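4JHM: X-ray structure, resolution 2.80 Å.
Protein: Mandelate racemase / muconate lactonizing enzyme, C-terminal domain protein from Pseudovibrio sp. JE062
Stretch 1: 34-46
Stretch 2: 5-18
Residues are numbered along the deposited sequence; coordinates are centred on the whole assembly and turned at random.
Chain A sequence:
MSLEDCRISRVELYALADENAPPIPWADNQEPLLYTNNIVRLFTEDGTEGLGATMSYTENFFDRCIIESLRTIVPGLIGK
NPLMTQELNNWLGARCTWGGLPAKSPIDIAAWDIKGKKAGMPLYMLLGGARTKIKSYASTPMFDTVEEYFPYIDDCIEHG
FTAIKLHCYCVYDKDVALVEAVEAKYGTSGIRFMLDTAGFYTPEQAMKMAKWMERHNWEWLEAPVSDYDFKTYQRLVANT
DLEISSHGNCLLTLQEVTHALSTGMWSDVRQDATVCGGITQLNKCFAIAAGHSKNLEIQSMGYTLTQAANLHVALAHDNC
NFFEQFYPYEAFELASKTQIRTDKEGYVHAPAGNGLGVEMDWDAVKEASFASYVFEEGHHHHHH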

# COMPACT_ATOMS: atom_id res chain seq x y z
N LEU A 34 21.42 -40.62 -5.51
CA LEU A 34 22.38 -41.29 -4.64
C LEU A 34 22.66 -40.42 -3.43
O LEU A 34 23.13 -39.28 -3.56
CB LEU A 34 23.68 -41.55 -5.40
CG LEU A 34 23.78 -42.81 -6.27
CD1 LEU A 34 22.51 -43.05 -7.07
CD2 LEU A 34 24.98 -42.70 -7.19
N TYR A 35 22.38 -40.95 -2.24
CA TYR A 35 22.52 -40.19 -1.01
C TYR A 35 23.92 -40.31 -0.41
O TYR A 35 24.43 -41.41 -0.22
CB TYR A 35 21.44 -40.59 -0.01
CG TYR A 35 20.14 -39.88 -0.30
CD1 TYR A 35 19.43 -40.15 -1.47
CD2 TYR A 35 19.66 -38.90 0.54
CE1 TYR A 35 18.26 -39.48 -1.77
CE2 TYR A 35 18.49 -38.22 0.25
CZ TYR A 35 17.79 -38.52 -0.91
OH TYR A 35 16.63 -37.85 -1.19
N THR A 36 24.52 -39.16 -0.14
CA THR A 36 25.82 -39.06 0.49
C THR A 36 25.68 -38.29 1.79
O THR A 36 24.90 -37.34 1.86
CB THR A 36 26.81 -38.27 -0.37
OG1 THR A 36 26.92 -38.88 -1.66
CG2 THR A 36 28.17 -38.22 0.29
N ASN A 37 26.43 -38.71 2.81
CA ASN A 37 26.48 -37.98 4.06
C ASN A 37 27.87 -37.37 4.23
O ASN A 37 28.87 -38.04 3.99
CB ASN A 37 26.16 -38.91 5.23
CG ASN A 37 25.82 -38.17 6.51
OD1 ASN A 37 25.95 -36.95 6.59
ND2 ASN A 37 25.39 -38.90 7.52
N ASN A 38 27.91 -36.10 4.63
CA ASN A 38 29.18 -35.41 4.86
C ASN A 38 29.37 -35.14 6.34
O ASN A 38 28.57 -34.43 6.95
CB ASN A 38 29.20 -34.09 4.10
CG ASN A 38 28.94 -34.28 2.62
OD1 ASN A 38 29.79 -34.80 1.89
ND2 ASN A 38 27.76 -33.86 2.16
N ILE A 39 30.42 -35.70 6.92
CA ILE A 39 30.64 -35.54 8.35
C ILE A 39 31.89 -34.73 8.66
O ILE A 39 32.96 -34.99 8.12
CB ILE A 39 30.75 -36.91 9.05
CG1 ILE A 39 29.38 -37.60 9.07
CG2 ILE A 39 31.26 -36.73 10.47
CD1 ILE A 39 29.41 -39.01 9.61
N VAL A 40 31.72 -33.74 9.54
CA VAL A 40 32.83 -32.98 10.08
C VAL A 40 33.04 -33.38 11.53
O VAL A 40 32.14 -33.22 12.36
CB VAL A 40 32.55 -31.46 10.05
CG1 VAL A 40 33.68 -30.70 10.72
CG2 VAL A 40 32.35 -30.98 8.62
N ARG A 41 34.23 -33.90 11.84
CA ARG A 41 34.57 -34.24 13.21
C ARG A 41 35.67 -33.32 13.73
O ARG A 41 36.80 -33.35 13.24
CB ARG A 41 35.03 -35.70 13.31
CG ARG A 41 34.70 -36.33 14.65
CD ARG A 41 35.86 -37.10 15.25
NE ARG A 41 36.04 -38.42 14.66
CZ ARG A 41 36.63 -39.44 15.28
NH1 ARG A 41 37.09 -39.30 16.52
NH2 ARG A 41 36.75 -40.61 14.68
N LEU A 42 35.34 -32.50 14.72
CA LEU A 42 36.29 -31.55 15.28
C LEU A 42 36.92 -32.10 16.55
O LEU A 42 36.24 -32.71 17.37
CB LEU A 42 35.60 -30.22 15.61
CG LEU A 42 34.93 -29.49 14.45
CD1 LEU A 42 34.11 -28.32 15.00
CD2 LEU A 42 35.94 -29.00 13.43
N PHE A 43 38.22 -31.87 16.71
CA PHE A 43 38.94 -32.26 17.92
C PHE A 43 39.41 -31.01 18.66
O PHE A 43 39.51 -29.93 18.07
CB PHE A 43 40.15 -33.13 17.56
CG PHE A 43 39.80 -34.49 17.03
CD1 PHE A 43 39.54 -35.55 17.89
CD2 PHE A 43 39.75 -34.72 15.66
CE1 PHE A 43 39.23 -36.81 17.40
CE2 PHE A 43 39.45 -35.98 15.16
CZ PHE A 43 39.19 -37.02 16.03
N THR A 44 39.72 -31.16 19.95
CA THR A 44 40.18 -30.04 20.77
C THR A 44 41.46 -30.39 21.53
O THR A 44 42.05 -31.45 21.33
CB THR A 44 39.10 -29.61 21.78
OG1 THR A 44 38.68 -30.74 22.55
CG2 THR A 44 37.90 -29.03 21.05
N GLU A 45 41.89 -29.48 22.40
CA GLU A 45 43.11 -29.68 23.19
C GLU A 45 42.93 -30.76 24.26
O GLU A 45 43.87 -31.47 24.58
CB GLU A 45 43.54 -28.37 23.85
CG GLU A 45 44.04 -27.31 22.88
CD GLU A 45 45.44 -27.59 22.34
OE1 GLU A 45 46.24 -26.64 22.24
OE2 GLU A 45 45.73 -28.76 22.01
N ASP A 46 41.72 -30.87 24.80
CA ASP A 46 41.45 -31.80 25.89
C ASP A 46 40.77 -33.09 25.42
O ASP A 46 40.24 -33.85 26.24
CB ASP A 46 40.62 -31.13 26.98
CG ASP A 46 39.29 -30.61 26.47
OD1 ASP A 46 39.13 -30.48 25.24
OD2 ASP A 46 38.41 -30.33 27.30
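Stretch 2 (5-18) DCRISRVELYALAD

Antiparallel strands illustrate how a backbone ladder fixes the register and leaves the side chains to sort by face. Here much of stretch 2 is extended and runs antiparallel to the strand of stretch 1, the strand axes 154° apart in direction and approaching to 4.1 Å. The core of the pairing is three reciprocal pairs of hydrogen bonds. Arg41 N to Glu12 O and Glu12 N to Arg41 O both measure 3.0 Å; Ile39 N to Tyr14 O and Tyr14 N to Ile39 O are 2.9 Å each; Asn37 N to Leu16 O and Leu16 N to Asn37 O are again 3.0 Å. Toward the start of stretch 2 the regular alternation breaks: Phe43 N still donates to Arg10 O (2.7 Å), but Phe43 O accepts from Ser9 N (2.8 Å), where psi is -33° rather than extended.

Charge reinforces this ladder. Arg7 NH1 reaches Glu45 OE1 at 3.0 Å, a salt bridge that is also a hydrogen bond, in the loops beyond the paired strands. Arg41 NE lies 3.3 Å from Glu12 OE1, but the carboxylate oxygen sits over a face of the guanidinium, so the attraction is between charges alone. The same carboxylate is held within its own stretch by Arg10, whose NH2 is 2.7 Å from Glu12 OE2.

Packing follows the alternation of the strands. On the face carrying Ile39, Tyr14 and Leu16, Ile39 CD1 meets Leu16 CD2 at 4.0 Å, while farther along Phe43 presents its ring edge to the Glu12 carboxylate (CE2 to CD, 3.6 Å). The opposite face is apolar around Val40 and Leu42: Val40 CG2 touches Leu13 CD2 at 4.0 Å, and Leu42 CD2 approaches Val11 CG1 to 3.6 Å. Near it, Ile8 CD1 lies 4.1 Å from Leu42 CB.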

# COMPACT_ATOMS: atom_id res chain seq x y z
N ASP A 5 40.44 -20.69 26.41
CA ASP A 5 41.64 -21.31 25.81
C ASP A 5 41.32 -22.61 25.09
O ASP A 5 42.24 -23.35 24.72
CB ASP A 5 42.73 -21.55 26.86
CG ASP A 5 43.20 -20.28 27.52
OD1 ASP A 5 42.51 -19.25 27.40
OD2 ASP A 5 44.27 -20.31 28.16
N CYS A 6 40.04 -22.91 24.91
CA CYS A 6 39.64 -24.11 24.18
C CYS A 6 39.94 -23.88 22.71
O CYS A 6 39.53 -22.87 22.13
CB CYS A 6 38.16 -24.42 24.38
SG CYS A 6 37.62 -25.94 23.56
N ARG A 7 40.67 -24.81 22.11
CA ARG A 7 41.18 -24.62 20.76
C ARG A 7 40.87 -25.83 19.89
O ARG A 7 40.80 -26.96 20.39
CB ARG A 7 42.69 -24.38 20.83
CG ARG A 7 43.33 -24.03 19.50
CD ARG A 7 44.84 -23.87 19.63
NE ARG A 7 45.22 -22.63 20.30
CZ ARG A 7 45.65 -22.54 21.56
NH1 ARG A 7 45.77 -23.63 22.31
NH2 ARG A 7 45.97 -21.36 22.06
N ILE A 8 40.68 -25.60 18.60
CA ILE A 8 40.54 -26.69 17.64
C ILE A 8 41.91 -27.34 17.44
O ILE A 8 42.86 -26.69 17.03
CB ILE A 8 40.01 -26.20 16.28
CG1 ILE A 8 38.58 -25.67 16.42
CG2 ILE A 8 40.04 -27.33 15.26
CD1 ILE A 8 37.54 -26.74 16.67
N SER A 9 41.98 -28.63 17.74
CA SER A 9 43.24 -29.38 17.70
C SER A 9 43.44 -30.08 16.36
O SER A 9 44.56 -30.21 15.87
CB SER A 9 43.25 -30.40 18.85
OG SER A 9 44.22 -31.42 18.65
N ARG A 10 42.33 -30.50 15.75
CA ARG A 10 42.36 -31.37 14.58
C ARG A 10 40.96 -31.48 13.98
O ARG A 10 39.96 -31.38 14.69
CB ARG A 10 42.87 -32.75 15.01
CG ARG A 10 42.60 -33.90 14.04
CD ARG A 10 42.76 -35.24 14.74
NE ARG A 10 42.56 -36.38 13.85
CZ ARG A 10 43.54 -37.14 13.36
NH1 ARG A 10 44.80 -36.90 13.69
NH2 ARG A 10 43.25 -38.15 12.56
N VAL A 11 40.88 -31.65 12.66
CA VAL A 11 39.59 -31.88 12.01
C VAL A 11 39.66 -33.00 10.98
O VAL A 11 40.66 -33.17 10.29
CB VAL A 11 39.04 -30.59 11.35
CG1 VAL A 11 39.29 -29.38 12.24
CG2 VAL A 11 39.65 -30.38 9.98
N GLU A 12 38.58 -33.79 10.89
CA GLU A 12 38.49 -34.88 9.93
C GLU A 12 37.23 -34.72 9.08
O GLU A 12 36.14 -34.53 9.61
CB GLU A 12 38.43 -36.22 10.66
CG GLU A 12 39.72 -36.62 11.35
CD GLU A 12 39.58 -37.92 12.13
OE1 GLU A 12 38.44 -38.35 12.36
OE2 GLU A 12 40.62 -38.49 12.51
N LEU A 13 37.39 -34.81 7.77
CA LEU A 13 36.26 -34.71 6.86
C LEU A 13 35.94 -36.07 6.27
O LEU A 13 36.85 -36.80 5.87
CB LEU A 13 36.55 -33.72 5.75
CG LEU A 13 36.97 -32.31 6.19
CD1 LEU A 13 36.99 -31.37 4.99
CD2 LEU A 13 36.04 -31.80 7.28
N TYR A 14 34.66 -36.40 6.20
CA TYR A 14 34.23 -37.67 5.62
C TYR A 14 33.05 -37.50 4.67
O TYR A 14 32.21 -36.62 4.84
CB TYR A 14 33.84 -38.65 6.73
CG TYR A 14 34.99 -39.03 7.63
CD1 TYR A 14 35.89 -40.02 7.25
CD2 TYR A 14 35.18 -38.40 8.84
CE1 TYR A 14 36.95 -40.36 8.06
CE2 TYR A 14 36.24 -38.74 9.67
CZ TYR A 14 37.12 -39.72 9.27
OH TYR A 14 38.17 -40.06 10.08
N ALA A 15 33.01 -38.36 3.66
CA ALA A 15 31.89 -38.44 2.75
C ALA A 15 31.62 -39.92 2.51
O ALA A 15 32.39 -40.61 1.82
CB ALA A 15 32.20 -37.73 1.44
N LEU A 16 30.53 -40.42 3.09
CA LEU A 16 30.22 -41.84 3.04
C LEU A 16 28.86 -42.10 2.43
O LEU A 16 28.04 -41.19 2.28
CB LEU A 16 30.31 -42.46 4.44
CG LEU A 16 29.63 -41.73 5.60
CD1 LEU A 16 29.24 -42.71 6.69
CD2 LEU A 16 30.54 -40.65 6.17
N ALA A 17 28.62 -43.36 2.07
CA ALA A 17 27.38 -43.78 1.43
C ALA A 17 27.27 -45.31 1.47
O ALA A 17 28.19 -45.98 1.93
CB ALA A 17 27.32 -43.28 -0.01
N ASP A 18 26.16 -45.84 0.98
CA ASP A 18 25.91 -47.28 0.96
C ASP A 18 25.38 -47.71 -0.40
O ASP A 18 24.26 -47.37 -0.78
CB ASP A 18 24.91 -47.66 2.06
CG ASP A 18 24.68 -49.16 2.16
OD1 ASP A 18 23.97 -49.72 1.30
OD2 ASP A 18 25.21 -49.79 3.11